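Probable cell division protein WhiA (Thermotoga maritima, PDB 3HYI) probably takes part in cell division and chromosome segregation as a DNA-binding protein built on a degenerate homing-endonuclease domain joined to a helix-turn-helix domain. Local coordinates at residues E31-I36 / V112-G117; F106-F111 / D153-N158; Y130-E135 / K173-I178. One frame throughout, in Å; residues are numbered along the deposited sequence.

Contact 1 of 3, residues E31-I36 / V112-G117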
loop_
_atom_site.group_PDB
_atom_site.type_symbol
_atom_site.label_atom_id
_atom_site.label_comp_id
_atom_site.label_asym_id
_atom_site.label_seq_id
_atom_site.Cartn_x
_atom_site.Cartn_y
_atom_site.Cartn_z
ATOM N N GLU A 31 8.181 11.563 25.497
ATOM C CA GLU A 31 7.283 11.918 24.391
ATOM C C GLU A 31 7.390 13.396 24.020
ATOM O O GLU A 31 7.338 13.741 22.839
ATOM C CB GLU A 31 5.829 11.569 24.712
ATOM C CG GLU A 31 4.869 11.913 23.576
ATOM C CD GLU A 31 3.449 11.483 23.841
ATOM O OE1 GLU A 31 2.565 11.884 23.058
ATOM O OE2 GLU A 31 3.209 10.755 24.826
ATOM N N LEU A 32 7.528 14.259 25.023
ATOM C CA LEU A 32 7.734 15.690 24.791
ATOM C C LEU A 32 9.027 15.931 24.014
ATOM O O LEU A 32 9.057 16.745 23.095
ATOM C CB LEU A 32 7.768 16.454 26.117
ATOM C CG LEU A 32 7.892 17.981 26.026
ATOM C CD1 LEU A 32 6.677 18.591 25.332
ATOM C CD2 LEU A 32 8.088 18.586 27.412
ATOM N N LEU A 33 10.085 15.209 24.378
ATOM C CA LEU A 33 11.361 15.293 23.669
ATOM C C LEU A 33 11.186 14.939 22.193
ATOM O O LEU A 33 11.827 15.540 21.331
ATOM C CB LEU A 33 12.405 14.373 24.313
ATOM C CG LEU A 33 13.839 14.517 23.792
ATOM C CD1 LEU A 33 14.435 15.856 24.222
ATOM C CD2 LEU A 33 14.705 13.357 24.269
ATOM N N GLY A 34 10.315 13.968 21.914
ATOM C CA GLY A 34 9.941 13.620 20.546
ATOM C C GLY A 34 9.353 14.802 19.797
ATOM O O GLY A 34 9.731 15.071 18.658
ATOM N N PHE A 35 8.423 15.502 20.445
ATOM C CA PHE A 35 7.870 16.757 19.921
ATOM C C PHE A 35 8.968 17.801 19.723
ATOM O O PHE A 35 9.033 18.451 18.676
ATOM C CB PHE A 35 6.813 17.330 20.876
ATOM C CG PHE A 35 5.422 16.791 20.666
ATOM C CD1 PHE A 35 4.520 17.465 19.853
ATOM C CD2 PHE A 35 5.001 15.638 21.315
ATOM C CE1 PHE A 35 3.223 16.983 19.667
ATOM C CE2 PHE A 35 3.706 15.149 21.137
ATOM C CZ PHE A 35 2.817 15.825 20.311
ATOM N N ILE A 36 9.819 17.959 20.738
ATOM C CA ILE A 36 10.912 18.936 20.704
ATOM C C ILE A 36 11.909 18.639 19.584
ATOM O O ILE A 36 12.260 19.533 18.813
ATOM C CB ILE A 36 11.674 18.993 22.049
ATOM C CG1 ILE A 36 10.786 19.575 23.151
ATOM C CG2 ILE A 36 12.943 19.835 21.916
ATOM C CD1 ILE A 36 11.433 19.566 24.523
ATOM N N VAL A 112 9.111 4.066 23.092
ATOM C CA VAL A 112 7.770 4.064 22.503
ATOM C C VAL A 112 7.102 5.431 22.629
ATOM O O VAL A 112 6.443 5.892 21.702
ATOM C CB VAL A 112 6.879 2.981 23.136
ATOM C CG1 VAL A 112 5.421 3.192 22.767
ATOM C CG2 VAL A 112 7.343 1.610 22.691
ATOM N N SER A 113 7.288 6.072 23.778
ATOM C CA SER A 113 6.759 7.409 24.015
ATOM C C SER A 113 7.448 8.452 23.134
ATOM O O SER A 113 6.796 9.354 22.615
ATOM C CB SER A 113 6.916 7.782 25.489
ATOM O OG SER A 113 6.107 6.952 26.304
ATOM N N PHE A 114 8.763 8.318 22.975
ATOM C CA PHE A 114 9.542 9.167 22.073
ATOM C C PHE A 114 9.053 9.018 20.634
ATOM O O PHE A 114 8.885 10.012 19.927
ATOM C CB PHE A 114 11.028 8.807 22.178
ATOM C CG PHE A 114 11.937 9.659 21.328
ATOM C CD1 PHE A 114 12.137 11.002 21.627
ATOM C CD2 PHE A 114 12.621 9.106 20.253
ATOM C CE1 PHE A 114 12.988 11.785 20.853
ATOM C CE2 PHE A 114 13.472 9.882 19.477
ATOM C CZ PHE A 114 13.655 11.226 19.781
ATOM N N LEU A 115 8.820 7.776 20.212
ATOM C CA LEU A 115 8.279 7.494 18.878
ATOM C C LEU A 115 6.912 8.135 18.661
ATOM O O LEU A 115 6.645 8.679 17.589
ATOM C CB LEU A 115 8.156 5.983 18.641
ATOM C CG LEU A 115 9.411 5.220 18.227
ATOM C CD1 LEU A 115 9.065 3.747 18.085
ATOM C CD2 LEU A 115 9.992 5.768 16.929
ATOM N N ARG A 116 6.049 8.047 19.671
ATOM C CA ARG A 116 4.721 8.650 19.604
ATOM C C ARG A 116 4.821 10.163 19.400
ATOM O O ARG A 116 4.105 10.731 18.579
ATOM C CB ARG A 116 3.915 8.329 20.867
ATOM C CG ARG A 116 2.483 8.849 20.833
ATOM C CD ARG A 116 1.590 8.148 21.847
ATOM N NE ARG A 116 2.135 8.226 23.199
ATOM C CZ ARG A 116 2.652 7.214 23.895
ATOM N NH1 ARG A 116 2.702 5.978 23.408
ATOM N NH2 ARG A 116 3.125 7.448 25.110
ATOM N N GLY A 117 5.717 10.806 20.147
ATOM C CA GLY A 117 5.977 12.233 19.991
ATOM C C GLY A 117 6.511 12.589 18.614
ATOM O O GLY A 117 6.046 13.546 17.995
HETATM O O HOH W 1 3.925 9.926 27.209
#
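G34 and G117 meet where helices 25-39 and 108-122, the LAGLIDADG helix pair of this degenerate homing-endonuclease domain, pack together. With no side chain at G34 or G117, the segment axes come within 6.6 Å, crossing at -35°. A CB on G34 would collide with F114 O, and one on G117 with E31 O. Two CA-H...O contacts mark this closeness: E31 CA lies 3.2 Å from S113 O, and G117 CA lies 3.5 Å from E31 O.

Aromatic packing flanks the glycines. F114 has CG anti to its backbone N (chi1 -178°), and its ring reaches back to G34, with CD1 3.5 Å from G34 N and CE1 beside L33 CG. G117 O sits over one face of the F35 ring, toward the rim.

The polar link runs through E31, whose extended chain brings OE2 to R116 NE at 3.2 Å in a salt bridge of weak hydrogen bonds from NE and NH2, the two planes 79° apart. OE1 is bridged to R61. An alanine here removes the shared carboxylate and would probably leave R116 and R61 less firmly held. A water donates to E31 OE2 at 2.6 Å and weakly accepts from R116 NH2.

Contact 2 of 3, residues F106-F111 / D153-N158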
loop_
_atom_site.group_PDB
_atom_site.type_symbol
_atom_site.label_atom_id
_atom_site.label_comp_id
_atom_site.label_asym_id
_atom_site.label_seq_id
_atom_site.Cartn_x
_atom_site.Cartn_y
_atom_site.Cartn_z
ATOM N N PHE A 106 16.963 4.490 25.808
ATOM C CA PHE A 106 17.541 3.553 26.774
ATOM C C PHE A 106 16.644 2.404 27.207
ATOM O O PHE A 106 17.065 1.521 27.947
ATOM C CB PHE A 106 17.943 4.314 28.035
ATOM C CG PHE A 106 19.271 3.924 28.547
ATOM C CD1 PHE A 106 20.408 4.468 27.982
ATOM C CD2 PHE A 106 19.399 2.991 29.560
ATOM C CE1 PHE A 106 21.656 4.107 28.428
ATOM C CE2 PHE A 106 20.645 2.624 30.014
ATOM C CZ PHE A 106 21.777 3.183 29.448
ATOM N N ASP A 107 15.414 2.415 26.731
ATOM C CA ASP A 107 14.341 1.737 27.404
ATOM C C ASP A 107 13.218 1.647 26.393
ATOM O O ASP A 107 12.975 2.611 25.672
ATOM C CB ASP A 107 13.934 2.621 28.581
ATOM C CG ASP A 107 13.017 1.938 29.533
ATOM O OD1 ASP A 107 13.510 1.084 30.286
ATOM O OD2 ASP A 107 11.812 2.268 29.545
ATOM N N VAL A 108 12.552 0.499 26.313
ATOM C CA VAL A 108 11.478 0.324 25.329
ATOM C C VAL A 108 10.248 1.173 25.665
ATOM O O VAL A 108 9.561 1.654 24.766
ATOM C CB VAL A 108 11.073 -1.165 25.131
ATOM C CG1 VAL A 108 10.664 -1.809 26.442
ATOM C CG2 VAL A 108 9.949 -1.276 24.107
ATOM N N ALA A 109 9.977 1.364 26.952
ATOM C CA ALA A 109 8.883 2.233 27.383
ATOM C C ALA A 109 9.174 3.692 27.014
ATOM O O ALA A 109 8.332 4.372 26.431
ATOM C CB ALA A 109 8.651 2.095 28.881
ATOM N N LEU A 110 10.373 4.161 27.342
ATOM C CA LEU A 110 10.791 5.521 26.986
ATOM C C LEU A 110 10.822 5.710 25.471
ATOM O O LEU A 110 10.394 6.744 24.959
ATOM C CB LEU A 110 12.172 5.839 27.570
ATOM C CG LEU A 110 12.290 5.826 29.097
ATOM C CD1 LEU A 110 13.751 5.963 29.525
ATOM C CD2 LEU A 110 11.443 6.935 29.716
ATOM N N PHE A 111 11.321 4.703 24.761
ATOM C CA PHE A 111 11.438 4.770 23.306
ATOM C C PHE A 111 10.084 4.822 22.594
ATOM O O PHE A 111 9.929 5.544 21.608
ATOM C CB PHE A 111 12.262 3.594 22.782
ATOM C CG PHE A 111 12.432 3.596 21.293
ATOM C CD1 PHE A 111 13.140 4.614 20.669
ATOM C CD2 PHE A 111 11.879 2.590 20.515
ATOM C CE1 PHE A 111 13.301 4.628 19.292
ATOM C CE2 PHE A 111 12.036 2.594 19.138
ATOM C CZ PHE A 111 12.747 3.616 18.526
ATOM N N ASP A 153 16.168 -3.038 16.976
ATOM C CA ASP A 153 16.508 -3.774 18.197
ATOM C C ASP A 153 15.269 -4.192 18.991
ATOM O O ASP A 153 15.144 -5.352 19.386
ATOM C CB ASP A 153 17.424 -2.937 19.101
ATOM C CG ASP A 153 18.799 -2.691 18.491
ATOM O OD1 ASP A 153 19.416 -1.657 18.826
ATOM O OD2 ASP A 153 19.265 -3.521 17.681
ATOM N N PHE A 154 14.360 -3.245 19.210
ATOM C CA PHE A 154 13.183 -3.479 20.051
ATOM C C PHE A 154 12.043 -4.199 19.332
ATOM O O PHE A 154 11.423 -5.092 19.904
ATOM C CB PHE A 154 12.650 -2.159 20.622
ATOM C CG PHE A 154 13.553 -1.522 21.651
ATOM C CD1 PHE A 154 13.971 -2.232 22.770
ATOM C CD2 PHE A 154 13.954 -0.199 21.518
ATOM C CE1 PHE A 154 14.789 -1.642 23.723
ATOM C CE2 PHE A 154 14.770 0.398 22.472
ATOM C CZ PHE A 154 15.189 -0.326 23.574
ATOM N N PHE A 155 11.759 -3.800 18.096
ATOM C CA PHE A 155 10.564 -4.271 17.386
ATOM C C PHE A 155 10.844 -5.025 16.083
ATOM O O PHE A 155 9.906 -5.415 15.386
ATOM C CB PHE A 155 9.644 -3.081 17.101
ATOM C CG PHE A 155 9.170 -2.374 18.340
ATOM C CD1 PHE A 155 8.132 -2.901 19.097
ATOM C CD2 PHE A 155 9.761 -1.186 18.753
ATOM C CE1 PHE A 155 7.690 -2.258 20.244
ATOM C CE2 PHE A 155 9.325 -0.536 19.903
ATOM C CZ PHE A 155 8.289 -1.073 20.647
ATOM N N ASN A 156 12.120 -5.236 15.759
ATOM C CA ASN A 156 12.515 -5.854 14.485
ATOM C C ASN A 156 11.899 -5.134 13.276
ATOM O O ASN A 156 11.546 -5.763 12.278
ATOM C CB ASN A 156 12.153 -7.345 14.475
ATOM C CG ASN A 156 12.858 -8.114 13.369
ATOM O OD1 ASN A 156 14.084 -8.081 13.256
ATOM N ND2 ASN A 156 12.085 -8.818 12.552
ATOM N N ILE A 157 11.772 -3.812 13.383
ATOM C CA ILE A 157 11.225 -2.994 12.304
ATOM C C ILE A 157 12.373 -2.472 11.450
ATOM O O ILE A 157 13.275 -1.801 11.955
ATOM C CB ILE A 157 10.388 -1.810 12.849
ATOM C CG1 ILE A 157 9.037 -2.312 13.368
ATOM C CG2 ILE A 157 10.151 -0.762 11.766
ATOM C CD1 ILE A 157 8.209 -1.246 14.074
ATOM N N ASN A 158 12.340 -2.802 10.161
ATOM C CA ASN A 158 13.307 -2.290 9.200
ATOM C C ASN A 158 12.786 -0.996 8.595
ATOM O O ASN A 158 11.673 -0.953 8.071
ATOM C CB ASN A 158 13.567 -3.314 8.093
ATOM C CG ASN A 158 14.237 -4.569 8.611
ATOM O OD1 ASN A 158 15.363 -4.525 9.112
ATOM N ND2 ASN A 158 13.548 -5.698 8.495
#
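At the start of the second LAGLIDADG helix, 108-122, V108 and F111 meet F154 and F155 from the last turn of helix 141-155. F154 lies between V108 and F111. V108 CB stands over one face of its ring, offset toward the rim, in a CH-pi contact 4.2 Å from the ring centroid. With CG anti to the backbone N (chi1 -180°), the F111 ring heads from its helix toward F154, and its CD2 touches F154 CD2 at 3.6 Å; the two ring planes are inclined at 37°.

F155 meets F111 edge to edge: F111 CD2 and F155 CE2 are 4.1 Å apart, each near the plane of the other ring, and the side chains run alongside in opposite senses. V108 sends CG2 to F155 CZ at 3.8 Å, the two side chains at about a right angle.

The helix start is fixed by D107 as N-cap: its OD2 accepts from L110 N at 3.2 Å, through the anti lone pair, and weakly from A109 N. The side-chain contacts across are all apolar, consistent with a fit that depends on shape more than on directed bonds; F111 is buried, V108 and F154 are exposed.

Contact 3 of 3, residues Y130-E135 / K173-I178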
loop_
_atom_site.group_PDB
_atom_site.type_symbol
_atom_site.label_atom_id
_atom_site.label_comp_id
_atom_site.label_asym_id
_atom_site.label_seq_id
_atom_site.Cartn_x
_atom_site.Cartn_y
_atom_site.Cartn_z
ATOM N N TYR A 130 -3.937 2.833 -0.815
ATOM C CA TYR A 130 -3.159 3.390 -1.917
ATOM C C TYR A 130 -1.659 3.199 -1.788
ATOM O O TYR A 130 -0.974 3.036 -2.797
ATOM C CB TYR A 130 -3.476 4.876 -2.050
ATOM C CG TYR A 130 -4.941 5.124 -2.307
ATOM C CD1 TYR A 130 -5.647 4.336 -3.215
ATOM C CD2 TYR A 130 -5.626 6.136 -1.643
ATOM C CE1 TYR A 130 -6.989 4.545 -3.454
ATOM C CE2 TYR A 130 -6.974 6.358 -1.880
ATOM C CZ TYR A 130 -7.650 5.559 -2.786
ATOM O OH TYR A 130 -8.989 5.771 -3.029
ATOM N N HIS A 131 -1.149 3.233 -0.559
ATOM C CA HIS A 131 0.284 3.101 -0.328
ATOM C C HIS A 131 0.581 2.451 0.995
ATOM O O HIS A 131 -0.170 2.599 1.951
ATOM C CB HIS A 131 0.963 4.466 -0.293
ATOM C CG HIS A 131 0.673 5.319 -1.479
ATOM N ND1 HIS A 131 -0.272 6.321 -1.473
ATOM C CD2 HIS A 131 1.206 5.310 -2.718
ATOM C CE1 HIS A 131 -0.304 6.896 -2.662
ATOM N NE2 HIS A 131 0.582 6.299 -3.437
ATOM N N TYR A 132 1.711 1.760 1.048
ATOM C CA TYR A 132 2.299 1.366 2.311
ATOM C C TYR A 132 3.421 2.347 2.619
ATOM O O TYR A 132 4.520 2.245 2.069
ATOM C CB TYR A 132 2.832 -0.066 2.248
ATOM C CG TYR A 132 1.773 -1.145 2.123
ATOM C CD1 TYR A 132 0.471 -0.944 2.583
ATOM C CD2 TYR A 132 2.086 -2.385 1.571
ATOM C CE1 TYR A 132 -0.488 -1.933 2.477
ATOM C CE2 TYR A 132 1.128 -3.385 1.463
ATOM C CZ TYR A 132 -0.158 -3.151 1.921
ATOM O OH TYR A 132 -1.125 -4.123 1.827
ATOM N N HIS A 133 3.130 3.309 3.491
ATOM C CA HIS A 133 4.099 4.338 3.841
ATOM C C HIS A 133 3.787 4.994 5.182
ATOM O O HIS A 133 2.715 5.566 5.374
ATOM C CB HIS A 133 4.145 5.412 2.753
ATOM C CG HIS A 133 5.307 6.348 2.879
ATOM N ND1 HIS A 133 6.609 5.946 2.672
ATOM C CD2 HIS A 133 5.363 7.668 3.175
ATOM C CE1 HIS A 133 7.418 6.975 2.839
ATOM N NE2 HIS A 133 6.688 8.033 3.144
ATOM N N LEU A 134 4.742 4.899 6.099
ATOM C CA LEU A 134 4.717 5.648 7.342
ATOM C C LEU A 134 6.065 6.340 7.459
ATOM O O LEU A 134 7.105 5.694 7.314
ATOM C CB LEU A 134 4.476 4.718 8.531
ATOM C CG LEU A 134 4.354 5.414 9.893
ATOM C CD1 LEU A 134 3.409 4.654 10.817
ATOM C CD2 LEU A 134 5.725 5.602 10.544
ATOM N N GLU A 135 6.048 7.648 7.702
ATOM C CA GLU A 135 7.281 8.430 7.728
ATOM C C GLU A 135 7.431 9.250 8.999
ATOM O O GLU A 135 6.448 9.580 9.655
ATOM C CB GLU A 135 7.361 9.354 6.506
ATOM C CG GLU A 135 6.226 10.363 6.401
ATOM C CD GLU A 135 6.419 11.339 5.260
ATOM O OE1 GLU A 135 6.778 10.894 4.150
ATOM O OE2 GLU A 135 6.204 12.552 5.471
ATOM N N LYS A 173 7.962 0.779 5.004
ATOM C CA LYS A 173 7.159 0.386 3.841
ATOM C C LYS A 173 6.464 -0.973 3.995
ATOM O O LYS A 173 5.527 -1.273 3.259
ATOM C CB LYS A 173 8.022 0.384 2.577
ATOM C CG LYS A 173 9.210 -0.561 2.624
ATOM C CD LYS A 173 9.774 -0.825 1.243
ATOM C CE LYS A 173 10.699 -2.025 1.257
ATOM N NZ LYS A 173 11.437 -2.182 -0.023
ATOM N N SER A 174 6.935 -1.797 4.927
ATOM C CA SER A 174 6.274 -3.060 5.244
ATOM C C SER A 174 4.993 -2.791 6.030
ATOM O O SER A 174 5.035 -2.155 7.081
ATOM C CB SER A 174 7.203 -3.960 6.064
ATOM O OG SER A 174 6.486 -5.022 6.668
ATOM N N ILE A 175 3.862 -3.281 5.523
ATOM C CA ILE A 175 2.578 -3.113 6.208
ATOM C C ILE A 175 2.559 -3.862 7.543
ATOM O O ILE A 175 1.857 -3.461 8.475
ATOM C CB ILE A 175 1.382 -3.560 5.322
ATOM C CG1 ILE A 175 0.055 -3.038 5.889
ATOM C CG2 ILE A 175 1.348 -5.082 5.167
ATOM C CD1 ILE A 175 -0.006 -1.525 6.041
ATOM N N LYS A 176 3.337 -4.939 7.632
ATOM C CA LYS A 176 3.524 -5.656 8.892
ATOM C C LYS A 176 4.192 -4.755 9.929
ATOM O O LYS A 176 3.678 -4.592 11.036
ATOM C CB LYS A 176 4.367 -6.917 8.674
ATOM C CG LYS A 176 4.487 -7.803 9.905
ATOM N N ASP A 177 5.331 -4.172 9.556
ATOM C CA ASP A 177 6.093 -3.280 10.438
ATOM C C ASP A 177 5.306 -2.032 10.829
ATOM O O ASP A 177 5.446 -1.531 11.947
ATOM C CB ASP A 177 7.411 -2.858 9.772
ATOM C CG ASP A 177 8.416 -3.997 9.670
ATOM O OD1 ASP A 177 8.177 -5.072 10.260
ATOM O OD2 ASP A 177 9.456 -3.813 9.003
ATOM N N ILE A 178 4.490 -1.530 9.903
ATOM C CA ILE A 178 3.643 -0.363 10.156
ATOM C C ILE A 178 2.616 -0.645 11.256
ATOM O O ILE A 178 2.410 0.180 12.146
ATOM C CB ILE A 178 2.920 0.094 8.864
ATOM C CG1 ILE A 178 3.906 0.802 7.927
ATOM C CG2 ILE A 178 1.761 1.024 9.185
ATOM C CD1 ILE A 178 3.353 1.059 6.545
#
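Y132 lays its ring against I175, and I178, one helical turn further on, sets CD1 against the Y132-H133 peptide; these three residues carry most of the contact, in the second LAGLIDADG-like part of the homing-endonuclease domain. I175 CB stands almost squarely over the centre of the Y132 ring, 3.6 Å from the centroid and only 6° off the ring normal, a CH-pi contact. The branches of the isoleucine spread out from that point. CG1, anti to the backbone N, heads over CE1 of the tyrosine and carries CD1 to 3.5 Å from Y132 CD1, whereas CG2 leans toward CZ and CE2. At the root of the tyrosine, CB lies 3.1 Å from K173 O, a close approach to the residue before the N-cap.

I178 meets both side chain and backbone. Its CG1 is anti to the carbonyl carbon (chi1 -74°) and meets L134 CB at 4.0 Å. CD1 goes on to H133 N at 3.8 Å and also nears Y132 C.

The start of the helix is capped by S174, whose OG accepts from D177 N in a nearly straight bond. On the facing segment the side chain of H133 leaves its backbone pointing away from 173-178, and its NE2 donates in the ring plane to the anti lone pair of E135 OE1 at 3.0 Å; that oxygen is also bridged to K169.

Strand 134-138 pairs antiparallel with strand 168-172, L134 bonding through its backbone to I172, and helix 175-184 follows that second strand directly. L134 also packs on F181 and L182 of this helix, while V198 of helix 189-201 touches both Y132 and I175.

In the fold
Contact 1 is the core: all its touching residues are buried, backbone runs close to backbone, and a salt bridge crosses it. Contact 2 uses the same helix, 108-122, at its N-terminal end, but lies nearer the surface and is made of aromatic and aliphatic side chains; V112 packs on F155 between the two. Contact 3, partly buried, joins the start of strand 134-138 and the loop before it to the start of helix 175-184 through a ring face and isoleucine branches. It touches contact 2 through D177, whose OD2 probably accepts from N158 N, but stays about 8 Å from contact 1 at the nearest atoms. Contact 1 joins the two LAGLIDADG-like halves; contact 3 lies within the second.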